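Local coordinates for methylmalonyl-CoA carboxyltransferase 12S subunit (Propionibacterium freudenreichii, PDB 1ON3), which transfers the carboxyl group of methylmalonyl-CoA to the biotin of the 1.3S subunit, as the hexameric core of the transcarboxylase complex, at residues K288-R293 with V406-Y411; T314-A319 with V331-S336; V368-F373 with G412-A417. All coordinates share one frame; numbering follows the deposited sequence.

Contact 1: K288-R293 with V406-Y411; sequences KGYDVR and VLRKAY
R408 reaches across to the backbone of K288 and grips its carbonyl oxygen with both terminal nitrogens. The NH2 bond to K288 O is 3.0 Å long and the NH1 bond to the same oxygen 3.2 Å, and the oxygen lies in the plane of the guanidinium. The first torsion sends R408 CG out beside its carbonyl carbon, anti to the backbone N (chi1 -160°), and a bend at chi3 sets NE, which pairs with D369. Y290 slides past this side chain in the opposite direction, its ring plane 74° from that of the guanidinium. Its CE2 sits over one guanidinium face while R408 NH2 lies at the ring edge, CE2 to NH2 measuring 3.6 Å. The third large contributor is L407, whose CD1 approaches Y290 OH to 3.5 Å and also meets V292 CG2 at 4.2 Å.

The polar ends have further partners: D369 OD2 takes both a salt bridge from R408 NE and a hydrogen bond with Y290 OH, and R408 NH1 also bonds to P283 O. A leucine in place of R408 would probably leave K288 O and P283 O without their donor and D369 without its countercharge, with the K288 end of the loop less firmly held. The contact thus ties this loop to the corner where strand 402-407 gives way to strand 409-411, and it rests on a buried charge: the guanidinium is matched by one carboxylate and by backbone oxygens, which is likely to keep D369 ionised.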
loop_
_atom_site.group_PDB
_atom_site.type_symbol
_atom_site.label_atom_id
_atom_site.label_comp_id
_atom_site.label_asym_id
_atom_site.label_seq_id
_atom_site.Cartn_x
_atom_site.Cartn_y
_atom_site.Cartn_z
ATOM N N LYS E 288 -37.303 -24.786 -31.970
ATOM C CA LYS E 288 -36.207 -25.434 -32.683
ATOM C C LYS E 288 -34.887 -25.023 -32.046
ATOM O O LYS E 288 -34.684 -23.849 -31.746
ATOM C CB LYS E 288 -36.190 -25.013 -34.154
ATOM C CG LYS E 288 -37.427 -25.377 -34.960
ATOM C CD LYS E 288 -37.631 -26.875 -35.030
ATOM C CE LYS E 288 -38.586 -27.243 -36.163
ATOM N NZ LYS E 288 -39.835 -26.430 -36.135
ATOM N N GLY E 289 -34.003 -25.991 -31.837
ATOM C CA GLY E 289 -32.703 -25.694 -31.259
ATOM C C GLY E 289 -31.699 -25.445 -32.368
ATOM O O GLY E 289 -32.073 -25.250 -33.525
ATOM N N TYR E 290 -30.420 -25.456 -32.020
ATOM C CA TYR E 290 -29.341 -25.229 -32.973
ATOM C C TYR E 290 -28.051 -25.430 -32.197
ATOM O O TYR E 290 -28.097 -25.632 -30.991
ATOM C CB TYR E 290 -29.397 -23.795 -33.516
ATOM C CG TYR E 290 -29.290 -22.716 -32.457
ATOM C CD1 TYR E 290 -28.069 -22.090 -32.180
ATOM C CD2 TYR E 290 -30.413 -22.323 -31.724
ATOM C CE1 TYR E 290 -27.974 -21.098 -31.192
ATOM C CE2 TYR E 290 -30.333 -21.333 -30.746
ATOM C CZ TYR E 290 -29.117 -20.725 -30.482
ATOM O OH TYR E 290 -29.064 -19.732 -29.529
ATOM N N ASP E 291 -26.912 -25.388 -32.882
ATOM C CA ASP E 291 -25.620 -25.544 -32.215
ATOM C C ASP E 291 -25.050 -24.149 -32.041
ATOM O O ASP E 291 -24.730 -23.485 -33.022
ATOM C CB ASP E 291 -24.656 -26.371 -33.054
ATOM C CG ASP E 291 -23.437 -26.822 -32.260
ATOM O OD1 ASP E 291 -22.935 -26.026 -31.435
ATOM O OD2 ASP E 291 -22.975 -27.965 -32.470
ATOM N N VAL E 292 -24.918 -23.706 -30.796
ATOM C CA VAL E 292 -24.417 -22.366 -30.532
ATOM C C VAL E 292 -22.975 -22.140 -30.994
ATOM O O VAL E 292 -22.543 -21.005 -31.149
ATOM C CB VAL E 292 -24.567 -22.018 -29.024
ATOM C CG1 VAL E 292 -23.561 -22.807 -28.184
ATOM C CG2 VAL E 292 -24.413 -20.520 -28.818
ATOM N N ARG E 293 -22.228 -23.214 -31.230
ATOM C CA ARG E 293 -20.855 -23.050 -31.682
ATOM C C ARG E 293 -20.840 -22.538 -33.121
ATOM O O ARG E 293 -19.825 -22.041 -33.591
ATOM C CB ARG E 293 -20.083 -24.367 -31.547
ATOM C CG ARG E 293 -19.829 -24.741 -30.072
ATOM C CD ARG E 293 -19.393 -26.191 -29.923
ATOM N NE ARG E 293 -20.448 -27.123 -30.333
ATOM C CZ ARG E 293 -20.464 -28.417 -30.019
ATOM N NH1 ARG E 293 -19.484 -28.938 -29.284
ATOM N NH2 ARG E 293 -21.451 -29.195 -30.448
ATOM N N VAL E 406 -27.436 -11.338 -25.932
ATOM C CA VAL E 406 -28.617 -12.173 -25.748
ATOM C C VAL E 406 -29.179 -12.565 -27.111
ATOM O O VAL E 406 -29.705 -11.718 -27.833
ATOM C CB VAL E 406 -29.707 -11.440 -24.933
ATOM C CG1 VAL E 406 -30.902 -12.364 -24.733
ATOM C CG2 VAL E 406 -29.136 -10.997 -23.593
ATOM N N LEU E 407 -29.067 -13.853 -27.442
ATOM C CA LEU E 407 -29.532 -14.392 -28.719
ATOM C C LEU E 407 -31.025 -14.650 -28.746
ATOM O O LEU E 407 -31.704 -14.303 -29.715
ATOM C CB LEU E 407 -28.819 -15.715 -29.043
ATOM C CG LEU E 407 -27.284 -15.748 -28.960
ATOM C CD1 LEU E 407 -26.792 -17.132 -29.368
ATOM C CD2 LEU E 407 -26.671 -14.690 -29.865
ATOM N N ARG E 408 -31.546 -15.273 -27.694
ATOM C CA ARG E 408 -32.968 -15.577 -27.685
ATOM C C ARG E 408 -33.541 -15.617 -26.271
ATOM O O ARG E 408 -33.688 -14.571 -25.640
ATOM C CB ARG E 408 -33.192 -16.903 -28.431
ATOM C CG ARG E 408 -34.609 -17.130 -28.925
ATOM C CD ARG E 408 -34.646 -18.206 -30.028
ATOM N NE ARG E 408 -34.116 -19.500 -29.587
ATOM C CZ ARG E 408 -34.257 -20.636 -30.267
ATOM N NH1 ARG E 408 -34.909 -20.639 -31.429
ATOM N NH2 ARG E 408 -33.772 -21.775 -29.778
ATOM N N LYS E 409 -33.866 -16.808 -25.770
ATOM C CA LYS E 409 -34.433 -16.926 -24.429
ATOM C C LYS E 409 -33.455 -16.436 -23.356
ATOM O O LYS E 409 -32.254 -16.705 -23.427
ATOM C CB LYS E 409 -34.792 -18.381 -24.116
ATOM C CG LYS E 409 -35.875 -19.001 -24.979
ATOM C CD LYS E 409 -37.212 -18.293 -24.796
ATOM C CE LYS E 409 -38.352 -19.087 -25.448
ATOM N NZ LYS E 409 -38.083 -19.404 -26.880
ATOM N N ALA E 410 -33.979 -15.733 -22.357
ATOM C CA ALA E 410 -33.170 -15.231 -21.239
ATOM C C ALA E 410 -34.159 -15.084 -20.086
ATOM O O ALA E 410 -34.585 -13.987 -19.742
ATOM C CB ALA E 410 -32.554 -13.893 -21.599
ATOM N N TYR E 411 -34.512 -16.215 -19.488
ATOM C CA TYR E 411 -35.513 -16.240 -18.430
ATOM C C TYR E 411 -35.044 -16.297 -16.978
ATOM O O TYR E 411 -34.181 -17.096 -16.625
ATOM C CB TYR E 411 -36.448 -17.428 -18.657
ATOM C CG TYR E 411 -37.382 -17.325 -19.852
ATOM C CD1 TYR E 411 -37.308 -16.254 -20.745
ATOM C CD2 TYR E 411 -38.359 -18.298 -20.069
ATOM C CE1 TYR E 411 -38.191 -16.155 -21.828
ATOM C CE2 TYR E 411 -39.241 -18.211 -21.138
ATOM C CZ TYR E 411 -39.155 -17.134 -22.013
ATOM O OH TYR E 411 -40.058 -17.029 -23.046
#

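Contact 2: T314-A319 with V331-S336; sequences TNLVTA and VANQPS
V317 and A332 form the close-packed centre, an antiparallel hydrogen-bonded pair in which V317 N gives a nearly straight bond of 2.8 Å to A332 O and A332 N returns one of 2.9 Å to V317 O. On one face L316 reaches V331, CD1 to CG1 at 4.1 Å, and its CD1 also lies beside N333 ND2. Helix 344-359 packs against L316 and T318 on this face. On the other, V317 touches I296 of helix 293-299.

Beyond the paired strands regular pairing stops and two waters enter. Q334 N still bonds to N315 O, but from well above the carbonyl plane. One water links N315 O to N333 ND2; a second gives a proton to T314 O and accepts from Q334 NE2 at 3.3 Å. Yet Q334 packs closely here, CB and CG each 3.3 Å from T314 O; CG stands anti to the backbone N (chi1 -177°), and the chi2 bend turns CD aside. Its amide goes on to V292 N and D291 OD1. N333 OD1 accepts from D369 N on the next strand.

This is the open end of beta hairpin 316-323/326-333, second and third strands in the mixed sheet of a crotonase-like carboxyltransferase domain.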
loop_
_atom_site.group_PDB
_atom_site.type_symbol
_atom_site.label_atom_id
_atom_site.label_comp_id
_atom_site.label_asym_id
_atom_site.label_seq_id
_atom_site.Cartn_x
_atom_site.Cartn_y
_atom_site.Cartn_z
ATOM N N THR E 314 -22.810 -30.771 -21.779
ATOM C CA THR E 314 -22.859 -30.198 -23.114
ATOM C C THR E 314 -24.025 -29.248 -23.354
ATOM O O THR E 314 -24.189 -28.751 -24.465
ATOM C CB THR E 314 -22.859 -31.309 -24.183
ATOM O OG1 THR E 314 -23.990 -32.170 -23.976
ATOM C CG2 THR E 314 -21.570 -32.132 -24.091
ATOM N N ASN E 315 -24.838 -29.023 -22.321
ATOM C CA ASN E 315 -25.952 -28.080 -22.408
ATOM C C ASN E 315 -25.383 -26.663 -22.267
ATOM O O ASN E 315 -26.097 -25.674 -22.415
ATOM C CB ASN E 315 -27.000 -28.350 -21.307
ATOM C CG ASN E 315 -26.384 -28.628 -19.939
ATOM O OD1 ASN E 315 -25.425 -29.396 -19.817
ATOM N ND2 ASN E 315 -26.954 -28.026 -18.899
ATOM N N LEU E 316 -24.089 -26.587 -21.965
ATOM C CA LEU E 316 -23.395 -25.306 -21.834
ATOM C C LEU E 316 -21.998 -25.414 -22.425
ATOM O O LEU E 316 -21.258 -26.347 -22.134
ATOM C CB LEU E 316 -23.284 -24.864 -20.377
ATOM C CG LEU E 316 -22.602 -23.484 -20.322
ATOM C CD1 LEU E 316 -23.466 -22.519 -19.568
ATOM C CD2 LEU E 316 -21.205 -23.587 -19.728
ATOM N N VAL E 317 -21.637 -24.445 -23.254
ATOM C CA VAL E 317 -20.328 -24.436 -23.894
ATOM C C VAL E 317 -19.391 -23.419 -23.239
ATOM O O VAL E 317 -19.807 -22.310 -22.934
ATOM C CB VAL E 317 -20.459 -24.060 -25.398
ATOM C CG1 VAL E 317 -19.095 -23.814 -26.004
ATOM C CG2 VAL E 317 -21.182 -25.170 -26.160
ATOM N N THR E 318 -18.137 -23.815 -23.011
ATOM C CA THR E 318 -17.115 -22.914 -22.455
ATOM C C THR E 318 -15.938 -23.121 -23.401
ATOM O O THR E 318 -15.495 -24.259 -23.611
ATOM C CB THR E 318 -16.678 -23.290 -21.012
ATOM O OG1 THR E 318 -16.378 -24.696 -20.937
ATOM C CG2 THR E 318 -17.770 -22.915 -20.008
ATOM N N ALA E 319 -15.440 -22.037 -23.987
ATOM C CA ALA E 319 -14.337 -22.159 -24.929
ATOM C C ALA E 319 -13.439 -20.933 -24.987
ATOM O O ALA E 319 -13.889 -19.807 -24.806
ATOM C CB ALA E 319 -14.891 -22.443 -26.333
ATOM N N VAL E 331 -18.800 -18.205 -22.894
ATOM C CA VAL E 331 -19.721 -19.034 -22.106
ATOM C C VAL E 331 -21.049 -18.892 -22.848
ATOM O O VAL E 331 -21.597 -17.796 -22.952
ATOM C CB VAL E 331 -19.850 -18.489 -20.667
ATOM C CG1 VAL E 331 -20.751 -19.400 -19.826
ATOM C CG2 VAL E 331 -18.454 -18.397 -20.025
ATOM N N ALA E 332 -21.561 -20.005 -23.356
ATOM C CA ALA E 332 -22.769 -19.975 -24.159
ATOM C C ALA E 332 -23.714 -21.150 -23.906
ATOM O O ALA E 332 -23.274 -22.293 -23.773
ATOM C CB ALA E 332 -22.360 -19.940 -25.638
ATOM N N ASN E 333 -25.013 -20.875 -23.845
ATOM C CA ASN E 333 -25.965 -21.965 -23.643
ATOM C C ASN E 333 -26.106 -22.745 -24.948
ATOM O O ASN E 333 -25.968 -22.178 -26.037
ATOM C CB ASN E 333 -27.317 -21.413 -23.204
ATOM C CG ASN E 333 -27.190 -20.406 -22.079
ATOM O OD1 ASN E 333 -27.353 -19.197 -22.283
ATOM N ND2 ASN E 333 -26.893 -20.898 -20.883
ATOM N N GLN E 334 -26.395 -24.039 -24.840
ATOM C CA GLN E 334 -26.531 -24.914 -26.011
ATOM C C GLN E 334 -27.991 -25.393 -26.164
ATOM O O GLN E 334 -28.360 -26.438 -25.638
ATOM C CB GLN E 334 -25.588 -26.117 -25.842
ATOM C CG GLN E 334 -25.547 -27.092 -27.022
ATOM C CD GLN E 334 -25.058 -26.438 -28.296
ATOM O OE1 GLN E 334 -25.774 -25.652 -28.917
ATOM N NE2 GLN E 334 -23.823 -26.751 -28.689
ATOM N N PRO E 335 -28.823 -24.643 -26.912
ATOM C CA PRO E 335 -30.233 -24.995 -27.112
ATOM C C PRO E 335 -30.495 -26.403 -27.632
ATOM O O PRO E 335 -31.562 -26.969 -27.388
ATOM C CB PRO E 335 -30.723 -23.905 -28.075
ATOM C CG PRO E 335 -29.872 -22.732 -27.705
ATOM C CD PRO E 335 -28.509 -23.393 -27.628
ATOM N N SER E 336 -29.523 -26.964 -28.340
ATOM C CA SER E 336 -29.665 -28.301 -28.890
ATOM C C SER E 336 -29.499 -29.431 -27.872
ATOM O O SER E 336 -29.645 -30.599 -28.225
ATOM C CB SER E 336 -28.675 -28.485 -30.039
ATOM O OG SER E 336 -27.385 -28.030 -29.663
HETATM O O HOH W 1 -22.373 -28.934 -26.744
HETATM O O HOH W 2 -27.193 -23.754 -20.687
#

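Contact 3: V368-F373 with G412-A417; sequences VDVPGF and GGSYLA. With MCA (methylmalonyl-coenzyme A), chain L.
The residue most buried by this contact is a small one, S414: it turns its CB and OG into the bend that follows strand 364-370, in a crotonase-like carboxyltransferase domain where helix 412-416 packs against the end of a sheet strand. S414 OG sits between the backbone N and the carbonyl carbon (chi1 70°), and from there it bonds back to Y411 O while its outer side meets carbon. V370 CG1 comes within 3.3 Å of S414 OG, V370 CG2 within 3.5 Å of S414 CB, and G372 CA lies 3.3 Å from the hydroxyl. G372 N is equally near OG, but the angle is too poor for a hydrogen bond. With phi at 143°, G372 has a backbone that suits a residue without a side chain.

F373 brings its ring back against the helix, CE1 meeting S414 N at 3.6 Å, and CZ packs on A417 CB. Beyond it the ring meets Y184 of a second subunit, so the fold's own packing runs on into the hexamer interface.

That interface holds the substrate, since the G412-G413 turn of the chain reaches methylmalonyl-CoA, which is also bonded by A142, I144, G181 and R34 of the second subunit. A side chain on G412 would collide with the carboxylate oxygen OS5. G413 N donates to that oxygen, OS5, over 2.9 Å and almost in a straight line, at 169°.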
loop_
_atom_site.group_PDB
_atom_site.type_symbol
_atom_site.label_atom_id
_atom_site.label_comp_id
_atom_site.label_asym_id
_atom_site.label_seq_id
_atom_site.Cartn_x
_atom_site.Cartn_y
_atom_site.Cartn_z
ATOM N N VAL E 368 -26.273 -15.779 -24.833
ATOM C CA VAL E 368 -27.431 -16.261 -24.094
ATOM C C VAL E 368 -28.687 -16.722 -24.835
ATOM O O VAL E 368 -29.224 -16.019 -25.690
ATOM C CB VAL E 368 -27.865 -15.187 -23.055
ATOM C CG1 VAL E 368 -28.993 -15.727 -22.170
ATOM C CG2 VAL E 368 -26.676 -14.769 -22.195
ATOM N N ASP E 369 -29.142 -17.916 -24.467
ATOM C CA ASP E 369 -30.366 -18.517 -24.981
ATOM C C ASP E 369 -30.684 -19.597 -23.950
ATOM O O ASP E 369 -30.442 -20.778 -24.173
ATOM C CB ASP E 369 -30.158 -19.144 -26.360
ATOM C CG ASP E 369 -31.475 -19.489 -27.034
ATOM O OD1 ASP E 369 -32.517 -19.416 -26.340
ATOM O OD2 ASP E 369 -31.478 -19.835 -28.237
ATOM N N VAL E 370 -31.215 -19.173 -22.807
ATOM C CA VAL E 370 -31.505 -20.084 -21.702
ATOM C C VAL E 370 -32.935 -19.894 -21.185
ATOM O O VAL E 370 -33.337 -18.790 -20.816
ATOM C CB VAL E 370 -30.446 -19.869 -20.561
ATOM C CG1 VAL E 370 -30.529 -18.435 -20.014
ATOM C CG2 VAL E 370 -30.630 -20.907 -19.448
ATOM N N PRO E 371 -33.715 -20.975 -21.141
ATOM C CA PRO E 371 -35.111 -20.920 -20.680
ATOM C C PRO E 371 -35.323 -21.063 -19.177
ATOM O O PRO E 371 -36.442 -20.898 -18.684
ATOM C CB PRO E 371 -35.748 -22.058 -21.454
ATOM C CG PRO E 371 -34.687 -23.107 -21.350
ATOM C CD PRO E 371 -33.377 -22.338 -21.601
ATOM N N GLY E 372 -34.253 -21.390 -18.461
ATOM C CA GLY E 372 -34.311 -21.551 -17.016
ATOM C C GLY E 372 -33.401 -22.691 -16.594
ATOM O O GLY E 372 -32.585 -23.168 -17.398
ATOM N N PHE E 373 -33.513 -23.117 -15.337
ATOM C CA PHE E 373 -32.725 -24.247 -14.866
ATOM C C PHE E 373 -33.546 -25.507 -15.148
ATOM O O PHE E 373 -34.773 -25.456 -15.288
ATOM C CB PHE E 373 -32.404 -24.121 -13.372
ATOM C CG PHE E 373 -31.414 -23.026 -13.059
ATOM C CD1 PHE E 373 -31.842 -21.723 -12.818
ATOM C CD2 PHE E 373 -30.049 -23.294 -13.056
ATOM C CE1 PHE E 373 -30.923 -20.701 -12.582
ATOM C CE2 PHE E 373 -29.118 -22.283 -12.822
ATOM C CZ PHE E 373 -29.563 -20.982 -12.584
ATOM N N GLY E 412 -35.673 -15.467 -16.150
ATOM C CA GLY E 412 -35.408 -15.431 -14.723
ATOM C C GLY E 412 -33.974 -15.535 -14.235
ATOM O O GLY E 412 -33.061 -14.902 -14.779
ATOM N N GLY E 413 -33.792 -16.330 -13.187
ATOM C CA GLY E 413 -32.472 -16.491 -12.598
ATOM C C GLY E 413 -31.423 -17.066 -13.519
ATOM O O GLY E 413 -30.230 -16.806 -13.332
ATOM N N SER E 414 -31.833 -17.829 -14.531
ATOM C CA SER E 414 -30.834 -18.423 -15.413
ATOM C C SER E 414 -30.200 -17.341 -16.270
ATOM O O SER E 414 -29.032 -17.438 -16.636
ATOM C CB SER E 414 -31.444 -19.527 -16.293
ATOM O OG SER E 414 -32.316 -18.998 -17.271
ATOM N N TYR E 415 -30.968 -16.297 -16.564
ATOM C CA TYR E 415 -30.481 -15.169 -17.366
ATOM C C TYR E 415 -29.479 -14.384 -16.518
ATOM O O TYR E 415 -28.394 -14.019 -16.986
ATOM C CB TYR E 415 -31.668 -14.276 -17.779
ATOM C CG TYR E 415 -31.347 -12.818 -18.050
ATOM C CD1 TYR E 415 -31.953 -11.813 -17.310
ATOM C CD2 TYR E 415 -30.484 -12.445 -19.084
ATOM C CE1 TYR E 415 -31.723 -10.469 -17.588
ATOM C CE2 TYR E 415 -30.246 -11.097 -19.375
ATOM C CZ TYR E 415 -30.874 -10.117 -18.625
ATOM O OH TYR E 415 -30.685 -8.778 -18.924
ATOM N N LEU E 416 -29.829 -14.145 -15.257
ATOM C CA LEU E 416 -28.925 -13.424 -14.372
ATOM C C LEU E 416 -27.623 -14.196 -14.215
ATOM O O LEU E 416 -26.552 -13.604 -14.110
ATOM C CB LEU E 416 -29.571 -13.214 -12.998
ATOM C CG LEU E 416 -30.866 -12.387 -13.049
ATOM C CD1 LEU E 416 -31.417 -12.224 -11.634
ATOM C CD2 LEU E 416 -30.575 -11.016 -13.690
ATOM N N ALA E 417 -27.731 -15.519 -14.201
ATOM C CA ALA E 417 -26.569 -16.395 -14.050
ATOM C C ALA E 417 -25.636 -16.312 -15.253
ATOM O O ALA E 417 -24.470 -16.696 -15.160
ATOM C CB ALA E 417 -27.024 -17.824 -13.847
HETATM C C8 MCA L . -47.284 -15.017 -5.077
HETATM N N9 MCA L . -48.146 -13.962 -5.389
HETATM C C4 MCA L . -47.474 -13.239 -6.352
HETATM C C5 MCA L . -46.247 -13.916 -6.548
HETATM N N7 MCA L . -46.154 -15.030 -5.736
HETATM N N3 MCA L . -47.891 -12.083 -7.005
HETATM C C2 MCA L . -46.963 -11.623 -7.912
HETATM N N1 MCA L . -45.746 -12.190 -8.187
HETATM C C6 MCA L . -45.346 -13.348 -7.522
HETATM N N6 MCA L . -44.148 -13.857 -7.829
HETATM C "C1'" MCA L . -49.378 -13.613 -4.927
HETATM C "C2'" MCA L . -50.367 -14.713 -5.305
HETATM O "O2'" MCA L . -50.762 -14.591 -6.642
HETATM C "C3'" MCA L . -51.430 -14.521 -4.238
HETATM O "O3'" MCA L . -52.363 -13.530 -4.663
HETATM C "C4'" MCA L . -50.632 -14.128 -2.969
HETATM O "O4'" MCA L . -49.375 -13.558 -3.501
HETATM C "C5'" MCA L . -50.182 -15.273 -1.975
HETATM O "O5'" MCA L . -50.562 -16.312 -2.439
HETATM P P1 MCA L . -51.282 -17.498 -2.370
HETATM O O11 MCA L . -51.463 -18.145 -3.562
HETATM O O12 MCA L . -52.346 -16.920 -1.805
HETATM O O6 MCA L . -50.537 -18.646 -1.468
HETATM P P2 MCA L . -49.939 -19.652 -0.834
HETATM O O21 MCA L . -51.005 -20.431 -1.262
HETATM O O22 MCA L . -49.487 -19.499 0.476
HETATM O O7 MCA L . -48.683 -20.068 -1.765
HETATM C CPB MCA L . -47.840 -19.298 -2.157
HETATM C CPA MCA L . -46.646 -19.570 -3.058
HETATM C CP7 MCA L . -47.410 -19.448 -4.397
HETATM C CP9 MCA L . -45.905 -20.876 -2.696
HETATM C CP8 MCA L . -45.655 -18.408 -2.844
HETATM O OP3 MCA L . -47.965 -18.358 -4.580
HETATM C CP6 MCA L . -46.769 -19.610 -5.663
HETATM O OP2 MCA L . -46.077 -20.670 -5.843
HETATM N NP2 MCA L . -46.944 -18.594 -6.737
HETATM C CP5 MCA L . -45.717 -18.085 -7.253
HETATM C CP4 MCA L . -44.392 -18.447 -7.633
HETATM C CP3 MCA L . -43.646 -17.962 -8.784
HETATM O OP1 MCA L . -44.146 -18.628 -9.850
HETATM N NP1 MCA L . -42.557 -16.993 -9.027
HETATM C CP2 MCA L . -42.184 -16.901 -10.415
HETATM C CP1 MCA L . -40.882 -16.215 -10.431
HETATM P P3 MCA L . -53.873 -12.903 -4.331
HETATM O O31 MCA L . -54.462 -14.218 -4.766
HETATM O O32 MCA L . -54.130 -11.792 -5.321
HETATM O O33 MCA L . -54.273 -12.577 -2.907
HETATM S S MCA L . -40.207 -15.983 -11.789
HETATM C CS1 MCA L . -39.089 -15.305 -10.818
HETATM O OS1 MCA L . -38.970 -15.122 -9.572
HETATM C CS2 MCA L . -37.828 -15.831 -11.155
HETATM C CS3 MCA L . -36.921 -14.964 -11.598
HETATM C CS4 MCA L . -37.106 -17.198 -11.079
HETATM O OS4 MCA L . -37.481 -17.986 -10.225
HETATM O OS5 MCA L . -36.185 -17.446 -11.881
#

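All three contacts gather on one side of the chain's centre, at the same mixed sheet, with centres about 9 Å apart for contacts 1 and 2, about 11 Å for 1 and 3, and about 12 Å for 2 and 3. Strands 326-333, 364-370 and 402-407 are consecutive neighbours in that sheet. Along the chain contact 2 nests inside the loop closed by contact 1 and ends before contact 3 begins, whereas contacts 1 and 3 alternate. D369 is the shared junction, joined to residues of both other contacts. The 288-293 loop and the hairpin therefore connect through the sheet to the segment 412-417, whose G413 N bonds the substrate's carboxylate.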